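ADP-ribosylglycohydrolase (Thermus thermophilus, PDB 2YZV) belongs to the ADP-ribosylglycohydrolase family of all-helical proteins and holds two magnesium ions at a shared carboxylate-rich site in a single chain. Local coordinates at residues G13-L18 / E287-A292; P136-Y141 / E177-A182; P222-A227 / A252-A257. All blocks are in the same frame, centred on the assembly; numbering follows the deposited sequence.

Contact 1: G13-L18 / E287-A292; sequences GAFLGL and EALALA
Phe15 and Ala290 meet where the two backbones come nearest, with Phe15 CA 6.2 Å from Ala290 CA. The interaction is apolar throughout, and Phe15 supplies the larger part of it. Its CB rests against the methyl of Ala290, Phe15 CB to Ala290 CB being 3.8 Å. The ring then carries on past that methyl: Phe15 CD1 lies 3.9 Å from Ala290 CB and about as far from the alpha carbon behind it. With CG anti to the backbone N (chi1 -159°), the ring reaches out to the neighbouring helix and slants by Leu289. There Phe15 CE1 touches Leu289 CB at 4.0 Å, and the outer corner of the ring, Phe15 CZ, comes to 4.2 Å from Leu289 CD1.

This is a nearly antiparallel helix pair within an all-helical fold. The short axes of 13-18 and 287-292 run at 145° to each other and approach to 9.2 Å, a spacing that suits the small Ala290 facing the partner helix. The pair brings the last helix of the chain, 283-298, against the first, 4-26.

A second apolar patch sits beside the aromatic one. Leu16 sends its CD2 branch to the aliphatic stem of Glu287, with Leu16 CD2 4.0 Å from Glu287 CG and about as close to the backbone N of Glu287. The CA–CB bond of Glu287 points away from 13-18, but CG stands beside the backbone N (chi1 -69°), where the leucine methyl meets both.

Two other helices pack here as well: Pro136 and Leu139 of helix 135-141 on Phe15, and Leu63 and Leu70 of helix 57-72 on Leu289. Met286, one residue before 287-292 on the same helix, also packs on Phe15 and Leu16.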
ATOM      1  N   GLY A  13      -0.580   0.594  12.772  1.00 12.24           N
ATOM      2  CA  GLY A  13      -1.821   0.466  12.031  1.00 11.87           C
ATOM      3  C   GLY A  13      -1.625   0.509  10.527  1.00 11.20           C
ATOM      4  O   GLY A  13      -2.259  -0.244   9.789  1.00 11.18           O
ATOM      5  N   ALA A  14      -0.756   1.396  10.059  1.00 11.36           N
ATOM      6  CA  ALA A  14      -0.512   1.504   8.624  1.00 10.50           C
ATOM      7  C   ALA A  14       0.145   0.239   8.065  1.00 11.16           C
ATOM      8  O   ALA A  14      -0.215  -0.223   6.984  1.00 11.49           O
ATOM      9  CB  ALA A  14       0.359   2.730   8.329  1.00 12.15           C
ATOM     10  N   PHE A  15       1.104  -0.321   8.800  1.00  9.56           N
ATOM     11  CA  PHE A  15       1.809  -1.520   8.349  1.00  9.35           C
ATOM     12  C   PHE A  15       0.918  -2.757   8.429  1.00 10.77           C
ATOM     13  O   PHE A  15       0.772  -3.495   7.446  1.00  9.74           O
ATOM     14  CB  PHE A  15       3.083  -1.715   9.187  1.00 10.94           C
ATOM     15  CG  PHE A  15       4.127  -2.580   8.529  1.00 15.15           C
ATOM     16  CD1 PHE A  15       5.465  -2.193   8.535  1.00 18.10           C
ATOM     17  CD2 PHE A  15       3.783  -3.777   7.909  1.00 19.62           C
ATOM     18  CE1 PHE A  15       6.445  -2.983   7.936  1.00 20.24           C
ATOM     19  CE2 PHE A  15       4.756  -4.578   7.305  1.00 20.31           C
ATOM     20  CZ  PHE A  15       6.092  -4.178   7.319  1.00 18.55           C
ATOM     21  N   LEU A  16       0.318  -2.991   9.588  1.00  9.90           N
ATOM     22  CA  LEU A  16      -0.562  -4.144   9.747  1.00  9.21           C
ATOM     23  C   LEU A  16      -1.807  -4.011   8.872  1.00  8.75           C
ATOM     24  O   LEU A  16      -2.307  -5.000   8.337  1.00  9.25           O
ATOM     25  CB  LEU A  16      -0.970  -4.315  11.215  1.00 11.12           C
ATOM     26  CG  LEU A  16      -0.005  -5.041  12.162  1.00 16.33           C
ATOM     27  CD1 LEU A  16       0.050  -6.506  11.788  1.00 17.88           C
ATOM     28  CD2 LEU A  16       1.381  -4.421  12.106  1.00 15.10           C
ATOM     29  N   GLY A  17      -2.299  -2.784   8.717  1.00  8.54           N
ATOM     30  CA  GLY A  17      -3.474  -2.561   7.890  1.00  9.08           C
ATOM     31  C   GLY A  17      -3.221  -2.982   6.452  1.00  8.91           C
ATOM     32  O   GLY A  17      -4.120  -3.476   5.767  1.00  8.40           O
ATOM     33  N   LEU A  18      -1.993  -2.770   5.992  1.00  8.71           N
ATOM     34  CA  LEU A  18      -1.606  -3.148   4.633  1.00  8.11           C
ATOM     35  C   LEU A  18      -1.820  -4.653   4.455  1.00  7.43           C
ATOM     36  O   LEU A  18      -2.480  -5.086   3.509  1.00  7.76           O
ATOM     37  CB  LEU A  18      -0.131  -2.793   4.406  1.00  8.29           C
ATOM     38  CG  LEU A  18       0.521  -2.959   3.031  1.00  8.17           C
ATOM     39  CD1 LEU A  18       1.885  -2.293   3.064  1.00  8.16           C
ATOM     40  CD2 LEU A  18       0.656  -4.428   2.651  1.00  7.94           C
ATOM     41  N   GLU A 287       4.645  -6.261  13.470  1.00 13.88           N
ATOM     42  CA  GLU A 287       4.565  -5.281  14.547  1.00 14.28           C
ATOM     43  C   GLU A 287       5.976  -4.848  14.928  1.00 14.83           C
ATOM     44  O   GLU A 287       6.237  -3.665  15.147  1.00 13.76           O
ATOM     45  CB  GLU A 287       3.855  -5.886  15.761  1.00 15.36           C
ATOM     46  CG  GLU A 287       2.376  -6.146  15.532  1.00 17.20           C
ATOM     47  CD  GLU A 287       1.726  -6.874  16.690  1.00 20.45           C
ATOM     48  OE1 GLU A 287       2.128  -8.025  16.964  1.00 20.53           O
ATOM     49  OE2 GLU A 287       0.815  -6.297  17.322  1.00 20.34           O
ATOM     50  N   ALA A 288       6.882  -5.819  14.995  1.00 14.81           N
ATOM     51  CA  ALA A 288       8.274  -5.545  15.333  1.00 15.74           C
ATOM     52  C   ALA A 288       8.912  -4.654  14.270  1.00 15.25           C
ATOM     53  O   ALA A 288       9.615  -3.697  14.595  1.00 15.57           O
ATOM     54  CB  ALA A 288       9.045  -6.850  15.455  1.00 16.76           C
ATOM     55  N   LEU A 289       8.662  -4.966  12.999  1.00 14.38           N
ATOM     56  CA  LEU A 289       9.219  -4.169  11.909  1.00 14.23           C
ATOM     57  C   LEU A 289       8.678  -2.742  11.930  1.00 14.46           C
ATOM     58  O   LEU A 289       9.437  -1.784  11.772  1.00 14.59           O
ATOM     59  CB  LEU A 289       8.900  -4.808  10.548  1.00 14.95           C
ATOM     60  CG  LEU A 289       9.625  -6.103  10.174  1.00 15.38           C
ATOM     61  CD1 LEU A 289       9.007  -6.696   8.913  1.00 17.43           C
ATOM     62  CD2 LEU A 289      11.107  -5.816   9.961  1.00 17.56           C
ATOM     63  N   ALA A 290       7.368  -2.602  12.119  1.00 13.23           N
ATOM     64  CA  ALA A 290       6.739  -1.283  12.143  1.00 13.30           C
ATOM     65  C   ALA A 290       7.345  -0.411  13.236  1.00 14.46           C
ATOM     66  O   ALA A 290       7.638   0.763  13.011  1.00 16.17           O
ATOM     67  CB  ALA A 290       5.236  -1.415  12.355  1.00 12.32           C
ATOM     68  N   LEU A 291       7.530  -0.989  14.418  1.00 15.37           N
ATOM     69  CA  LEU A 291       8.110  -0.244  15.529  1.00 18.27           C
ATOM     70  C   LEU A 291       9.563   0.116  15.243  1.00 17.78           C
ATOM     71  O   LEU A 291      10.005   1.221  15.557  1.00 18.86           O
ATOM     72  CB  LEU A 291       8.007  -1.057  16.824  1.00 20.77           C
ATOM     73  CG  LEU A 291       6.599  -1.158  17.417  1.00 24.62           C
ATOM     74  CD1 LEU A 291       6.606  -2.093  18.617  1.00 26.71           C
ATOM     75  CD2 LEU A 291       6.120   0.227  17.824  1.00 27.06           C
ATOM     76  N   ALA A 292      10.302  -0.810  14.642  1.00 17.88           N
ATOM     77  CA  ALA A 292      11.703  -0.560  14.312  1.00 16.62           C
ATOM     78  C   ALA A 292      11.811   0.581  13.301  1.00 17.47           C
ATOM     79  O   ALA A 292      12.654   1.472  13.434  1.00 17.88           O
ATOM     80  CB  ALA A 292      12.342  -1.825  13.751  1.00 18.67           C
TER

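Contact 2: P136-Y141 / E177-A182; sequences PLVLAY and EALRGA
Val138 and Leu139 meet Leu179 through methyl groups, and no flat group enters the junction; the nearby Tyr141 ring instead has the carbonyl O of Leu137, from its own helix, at its edge and in its plane. A single branch of Leu179 does all the touching. Leu179 CD1 lies 3.7 Å from Val138 CG1, the two side chains slanting past each other. The same methyl stands 4.2 Å from Leu139 CD1, where the side chains cross at about a right angle. Val138 CG1 is anti to the backbone N (chi1 178°), which carries this branch out to the leucine. Leu139 starts off away from 177-182 and only its far branch turns back.

Arg10 and Arg11 of helix 4-26 and Ala265 of helix 252-267 also pack on Leu179. Just beyond, Arg180 forms a salt bridge from NE to Glu142 OE2 and a hydrogen bond from NH2 to Asn143 OD1, a polar link beside the apolar one. Helix 162-179 ends here: Gly181 N bonds to Ala178 O, and Ala182 N to Glu177 O at 3.0 Å. With Gly181 at a phi of 90°, this is a Schellman motif, the classic glycine-terminated C-cap of an alpha-helix.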
ATOM      1  N   PRO A 136       6.068   0.978   4.610  1.00 10.63           N
ATOM      2  CA  PRO A 136       7.380   0.898   5.269  1.00 10.84           C
ATOM      3  C   PRO A 136       8.286   2.110   5.021  1.00 11.46           C
ATOM      4  O   PRO A 136       8.971   2.582   5.935  1.00 11.53           O
ATOM      5  CB  PRO A 136       7.969  -0.390   4.701  1.00 13.54           C
ATOM      6  CG  PRO A 136       6.754  -1.241   4.493  1.00 15.18           C
ATOM      7  CD  PRO A 136       5.779  -0.262   3.866  1.00 10.59           C
ATOM      8  N   LEU A 137       8.287   2.614   3.791  1.00 10.16           N
ATOM      9  CA  LEU A 137       9.119   3.764   3.456  1.00 10.17           C
ATOM     10  C   LEU A 137       8.714   5.000   4.243  1.00 10.27           C
ATOM     11  O   LEU A 137       9.569   5.709   4.781  1.00 11.97           O
ATOM     12  CB  LEU A 137       9.037   4.076   1.960  1.00 10.44           C
ATOM     13  CG  LEU A 137       9.769   5.343   1.506  1.00 11.96           C
ATOM     14  CD1 LEU A 137      11.253   5.234   1.821  1.00 12.99           C
ATOM     15  CD2 LEU A 137       9.560   5.534   0.013  1.00 13.83           C
ATOM     16  N   VAL A 138       7.412   5.267   4.306  1.00  9.29           N
ATOM     17  CA  VAL A 138       6.932   6.442   5.028  1.00 10.43           C
ATOM     18  C   VAL A 138       7.148   6.307   6.535  1.00 12.08           C
ATOM     19  O   VAL A 138       7.435   7.295   7.219  1.00 13.09           O
ATOM     20  CB  VAL A 138       5.434   6.705   4.730  1.00 10.09           C
ATOM     21  CG1 VAL A 138       4.942   7.910   5.522  1.00 13.04           C
ATOM     22  CG2 VAL A 138       5.241   6.951   3.236  1.00 11.78           C
ATOM     23  N   LEU A 139       7.021   5.092   7.059  1.00 11.81           N
ATOM     24  CA  LEU A 139       7.223   4.889   8.492  1.00 11.92           C
ATOM     25  C   LEU A 139       8.632   5.279   8.924  1.00 13.94           C
ATOM     26  O   LEU A 139       8.816   5.894   9.976  1.00 14.59           O
ATOM     27  CB  LEU A 139       6.965   3.428   8.873  1.00 11.56           C
ATOM     28  CG  LEU A 139       5.595   3.102   9.478  1.00 15.23           C
ATOM     29  CD1 LEU A 139       4.478   3.477   8.521  1.00 15.06           C
ATOM     30  CD2 LEU A 139       5.543   1.620   9.798  1.00 14.82           C
ATOM     31  N   ALA A 140       9.622   4.924   8.112  1.00 13.29           N
ATOM     32  CA  ALA A 140      11.014   5.220   8.443  1.00 14.75           C
ATOM     33  C   ALA A 140      11.513   6.582   7.972  1.00 14.40           C
ATOM     34  O   ALA A 140      12.350   7.198   8.631  1.00 15.99           O
ATOM     35  CB  ALA A 140      11.920   4.122   7.893  1.00 16.32           C
ATOM     36  N   TYR A 141      11.001   7.065   6.846  1.00 13.33           N
ATOM     37  CA  TYR A 141      11.454   8.348   6.313  1.00 13.13           C
ATOM     38  C   TYR A 141      10.397   9.447   6.337  1.00 12.89           C
ATOM     39  O   TYR A 141      10.447  10.396   5.556  1.00 14.03           O
ATOM     40  CB  TYR A 141      11.985   8.142   4.890  1.00 14.57           C
ATOM     41  CG  TYR A 141      13.320   7.437   4.865  1.00 16.38           C
ATOM     42  CD1 TYR A 141      14.509   8.156   4.984  1.00 17.47           C
ATOM     43  CD2 TYR A 141      13.397   6.049   4.773  1.00 16.10           C
ATOM     44  CE1 TYR A 141      15.738   7.515   5.015  1.00 19.64           C
ATOM     45  CE2 TYR A 141      14.627   5.393   4.804  1.00 19.40           C
ATOM     46  CZ  TYR A 141      15.793   6.135   4.926  1.00 19.99           C
ATOM     47  OH  TYR A 141      17.015   5.504   4.969  1.00 23.12           O
ATOM     48  N   GLU A 177       0.837  12.617   6.120  1.00 10.40           N
ATOM     49  CA  GLU A 177      -0.153  13.480   6.760  1.00 10.05           C
ATOM     50  C   GLU A 177      -1.039  12.713   7.727  1.00 11.01           C
ATOM     51  O   GLU A 177      -1.345  13.198   8.821  1.00 11.40           O
ATOM     52  CB  GLU A 177      -1.005  14.180   5.699  1.00 11.94           C
ATOM     53  CG  GLU A 177      -0.211  15.156   4.851  1.00 15.18           C
ATOM     54  CD  GLU A 177       0.451  16.232   5.687  1.00 17.20           C
ATOM     55  OE1 GLU A 177      -0.276  17.055   6.280  1.00 18.36           O
ATOM     56  OE2 GLU A 177       1.696  16.248   5.753  1.00 18.15           O
ATOM     57  N   ALA A 178      -1.462  11.516   7.332  1.00  9.77           N
ATOM     58  CA  ALA A 178      -2.306  10.714   8.201  1.00 10.77           C
ATOM     59  C   ALA A 178      -1.568  10.351   9.489  1.00 11.00           C
ATOM     60  O   ALA A 178      -2.140  10.416  10.577  1.00 11.37           O
ATOM     61  CB  ALA A 178      -2.765   9.447   7.472  1.00 10.37           C
ATOM     62  N   LEU A 179      -0.297   9.973   9.367  1.00 11.14           N
ATOM     63  CA  LEU A 179       0.500   9.602  10.536  1.00 11.04           C
ATOM     64  C   LEU A 179       0.669  10.776  11.490  1.00 12.24           C
ATOM     65  O   LEU A 179       0.865  10.588  12.693  1.00 13.46           O
ATOM     66  CB  LEU A 179       1.878   9.099  10.105  1.00 11.85           C
ATOM     67  CG  LEU A 179       1.918   7.740   9.402  1.00 10.26           C
ATOM     68  CD1 LEU A 179       3.321   7.487   8.866  1.00 11.68           C
ATOM     69  CD2 LEU A 179       1.495   6.637  10.370  1.00 11.46           C
ATOM     70  N   ARG A 180       0.589  11.982  10.944  1.00 12.33           N
ATOM     71  CA  ARG A 180       0.744  13.189  11.742  1.00 13.36           C
ATOM     72  C   ARG A 180      -0.566  13.693  12.325  1.00 14.63           C
ATOM     73  O   ARG A 180      -0.608  14.748  12.961  1.00 16.43           O
ATOM     74  CB  ARG A 180       1.421  14.271  10.907  1.00 12.12           C
ATOM     75  CG  ARG A 180       2.876  13.939  10.629  1.00 14.22           C
ATOM     76  CD  ARG A 180       3.550  14.956   9.738  1.00 13.99           C
ATOM     77  NE  ARG A 180       4.985  14.709   9.669  1.00 15.74           N
ATOM     78  CZ  ARG A 180       5.840  15.445   8.968  1.00 14.90           C
ATOM     79  NH1 ARG A 180       5.401  16.482   8.266  1.00 16.79           N
ATOM     80  NH2 ARG A 180       7.135  15.150   8.979  1.00 18.12           N
ATOM     81  N   GLY A 181      -1.636  12.934  12.111  1.00 13.62           N
ATOM     82  CA  GLY A 181      -2.924  13.306  12.659  1.00 13.64           C
ATOM     83  C   GLY A 181      -3.825  14.186  11.820  1.00 13.54           C
ATOM     84  O   GLY A 181      -4.823  14.701  12.327  1.00 14.46           O
ATOM     85  N   ALA A 182      -3.497  14.367  10.546  1.00 13.55           N
ATOM     86  CA  ALA A 182      -4.327  15.197   9.681  1.00 13.46           C
ATOM     87  C   ALA A 182      -5.734  14.608   9.589  1.00 13.69           C
ATOM     88  O   ALA A 182      -5.907  13.388   9.538  1.00 15.03           O
ATOM     89  CB  ALA A 182      -3.706  15.297   8.290  1.00 14.89           C
TER

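Contact 3: P222-A227 / A252-A257; sequences PGTLAA and ADTVGA. With MG (magnesium ion), chain B; MG (magnesium ion), chain C.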
ATOM      1  N   PRO A 222      -3.585   4.850 -10.817  1.00  9.51           N
ATOM      2  CA  PRO A 222      -4.512   5.931 -10.465  1.00  9.75           C
ATOM      3  C   PRO A 222      -5.866   5.392 -10.003  1.00 10.73           C
ATOM      4  O   PRO A 222      -6.470   5.924  -9.068  1.00 10.23           O
ATOM      5  CB  PRO A 222      -4.625   6.727 -11.764  1.00 10.97           C
ATOM      6  CG  PRO A 222      -3.279   6.522 -12.399  1.00 10.93           C
ATOM      7  CD  PRO A 222      -3.031   5.049 -12.169  1.00 10.66           C
ATOM      8  N   GLY A 223      -6.336   4.337 -10.665  1.00 10.21           N
ATOM      9  CA  GLY A 223      -7.617   3.749 -10.310  1.00 10.62           C
ATOM     10  C   GLY A 223      -7.592   3.059  -8.959  1.00  9.54           C
ATOM     11  O   GLY A 223      -8.584   3.078  -8.221  1.00 10.79           O
ATOM     12  N   THR A 224      -6.464   2.440  -8.627  1.00  8.62           N
ATOM     13  CA  THR A 224      -6.335   1.756  -7.346  1.00  7.94           C
ATOM     14  C   THR A 224      -6.360   2.797  -6.236  1.00  8.29           C
ATOM     15  O   THR A 224      -7.031   2.625  -5.217  1.00  7.47           O
ATOM     16  CB  THR A 224      -5.019   0.970  -7.270  1.00  8.58           C
ATOM     17  OG1 THR A 224      -4.966   0.041  -8.361  1.00  9.98           O
ATOM     18  CG2 THR A 224      -4.921   0.214  -5.952  1.00  9.61           C
ATOM     19  N   LEU A 225      -5.621   3.881  -6.443  1.00  9.18           N
ATOM     20  CA  LEU A 225      -5.584   4.956  -5.465  1.00  8.87           C
ATOM     21  C   LEU A 225      -6.990   5.523  -5.283  1.00  9.26           C
ATOM     22  O   LEU A 225      -7.445   5.728  -4.156  1.00  8.35           O
ATOM     23  CB  LEU A 225      -4.630   6.062  -5.933  1.00  9.02           C
ATOM     24  CG  LEU A 225      -4.495   7.272  -5.004  1.00  9.88           C
ATOM     25  CD1 LEU A 225      -4.000   6.830  -3.634  1.00 11.09           C
ATOM     26  CD2 LEU A 225      -3.527   8.272  -5.627  1.00 10.88           C
ATOM     27  N   ALA A 226      -7.686   5.754  -6.392  1.00  8.86           N
ATOM     28  CA  ALA A 226      -9.039   6.308  -6.337  1.00  9.66           C
ATOM     29  C   ALA A 226     -10.014   5.397  -5.594  1.00  9.42           C
ATOM     30  O   ALA A 226     -10.894   5.875  -4.877  1.00 10.18           O
ATOM     31  CB  ALA A 226      -9.549   6.574  -7.751  1.00 10.04           C
ATOM     32  N   ALA A 227      -9.861   4.086  -5.767  1.00  7.92           N
ATOM     33  CA  ALA A 227     -10.743   3.131  -5.102  1.00  8.36           C
ATOM     34  C   ALA A 227     -10.497   3.138  -3.599  1.00  8.66           C
ATOM     35  O   ALA A 227     -11.436   3.046  -2.801  1.00  7.81           O
ATOM     36  CB  ALA A 227     -10.519   1.725  -5.665  1.00  8.09           C
ATOM     37  N   ALA A 252      -8.718  -6.780  -5.676  1.00 10.96           N
ATOM     38  CA  ALA A 252      -9.102  -6.508  -4.296  1.00 10.34           C
ATOM     39  C   ALA A 252      -7.996  -6.595  -3.255  1.00 10.55           C
ATOM     40  O   ALA A 252      -8.043  -5.890  -2.248  1.00 11.90           O
ATOM     41  CB  ALA A 252     -10.252  -7.423  -3.900  1.00 11.49           C
ATOM     42  N   ASP A 253      -7.018  -7.463  -3.474  1.00  9.67           N
ATOM     43  CA  ASP A 253      -5.927  -7.584  -2.516  1.00 10.32           C
ATOM     44  C   ASP A 253      -5.140  -6.278  -2.454  1.00 10.49           C
ATOM     45  O   ASP A 253      -4.769  -5.816  -1.377  1.00 11.06           O
ATOM     46  CB  ASP A 253      -4.983  -8.737  -2.889  1.00 12.02           C
ATOM     47  CG  ASP A 253      -4.398  -8.601  -4.287  1.00 15.72           C
ATOM     48  OD1 ASP A 253      -3.222  -8.976  -4.473  1.00 16.93           O
ATOM     49  OD2 ASP A 253      -5.106  -8.144  -5.204  1.00 15.51           O
ATOM     50  N   THR A 254      -4.907  -5.676  -3.613  1.00 10.58           N
ATOM     51  CA  THR A 254      -4.139  -4.443  -3.672  1.00 11.11           C
ATOM     52  C   THR A 254      -4.949  -3.208  -3.288  1.00  9.94           C
ATOM     53  O   THR A 254      -4.425  -2.299  -2.646  1.00 10.71           O
ATOM     54  CB  THR A 254      -3.521  -4.271  -5.057  1.00 11.37           C
ATOM     55  OG1 THR A 254      -2.777  -5.454  -5.379  1.00 15.53           O
ATOM     56  CG2 THR A 254      -2.580  -3.069  -5.075  1.00 13.61           C
ATOM     57  N   VAL A 255      -6.220  -3.163  -3.675  1.00  9.54           N
ATOM     58  CA  VAL A 255      -7.053  -2.028  -3.286  1.00  8.80           C
ATOM     59  C   VAL A 255      -7.182  -2.121  -1.766  1.00  8.89           C
ATOM     60  O   VAL A 255      -7.108  -1.117  -1.060  1.00  8.58           O
ATOM     61  CB  VAL A 255      -8.453  -2.088  -3.940  1.00  8.02           C
ATOM     62  CG1 VAL A 255      -9.372  -1.045  -3.313  1.00 11.87           C
ATOM     63  CG2 VAL A 255      -8.328  -1.833  -5.432  1.00 10.14           C
ATOM     64  N   GLY A 256      -7.362  -3.340  -1.266  1.00  7.94           N
ATOM     65  CA  GLY A 256      -7.460  -3.532   0.169  1.00  8.08           C
ATOM     66  C   GLY A 256      -6.178  -3.126   0.880  1.00  7.99           C
ATOM     67  O   GLY A 256      -6.220  -2.518   1.952  1.00  8.98           O
ATOM     68  N   ALA A 257      -5.031  -3.450   0.289  1.00  8.89           N
ATOM     69  CA  ALA A 257      -3.746  -3.108   0.899  1.00  7.85           C
ATOM     70  C   ALA A 257      -3.502  -1.604   0.927  1.00  8.07           C
ATOM     71  O   ALA A 257      -2.951  -1.081   1.895  1.00  7.67           O
ATOM     72  CB  ALA A 257      -2.613  -3.802   0.160  1.00 10.24           C
TER
HETATM   73 MG    MG B 501      -3.140  -7.423  -6.612  1.00 18.38          MG
HETATM   74 MG    MG C 502      -1.291  -9.400  -4.358  1.00 30.04          MG
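Helices 222-227 and 252-257 cross at -57° with their short axes 9.0 Å apart, and Thr224 and Val255 are the closest pair of residues along the backbones. Val255 meets the other helix with both of its methyls: Val255 CG1 sits 3.8 Å from Ala227 CB, while Val255 CG2 meets Thr224 CG2 at 4.0 Å. Thr224 thus offers its methyl to the partner helix, CG2 being anti to the backbone N, and its OG1 has polar partners in Pro218 O, Tyr220 O and Asn128 ND2. Thr254 is likewise split between two tasks. Its CG2 lies against the Thr224 methyl, and its hydroxyl binds metal and is hydrogen-bonded to Asp58 OD2.

One magnesium ion (chain B) is 2.4 Å from Thr254 OG1 and 2.5 Å from Asp253 OD2. Asp253 OD1 lies 2.0 Å from the other magnesium (chain C) and 2.6 Å from the first, bridging the pair. Asp251 joins Asp253 and Thr254 around the first ion, and Thr56 and Asp58 join Asp253 around the second. Val255 directly follows Asp253 and Thr254, so its packing on 222-227 adjoins two ligands of the dinuclear magnesium centre characteristic of the ADP-ribosylglycohydrolase family.

How the contacts relate
From the N terminus, helix 4-26 opens contact 1, which closes only when helix 283-298 comes back to it, so nearly the whole chain lies in that loop. Within it, contact 2 closes a short loop between helices 135-141 and 162-179, and contact 3 follows in series, joining helix 221-234 to helix 252-267. Contacts 1 and 2 form one continuous packed region: Ala290 CA touches Leu139 CD2 at 3.9 Å, and Leu139 also reaches Ala14. Contact 3 meets contact 1 through Leu18 O and Ala257 CB; its nearest atoms to contact 2 are about 9 Å away. Helix 4-26 thus touches both the C-terminal helix 283-298 and, through Leu18, the metal-bearing helix 252-267.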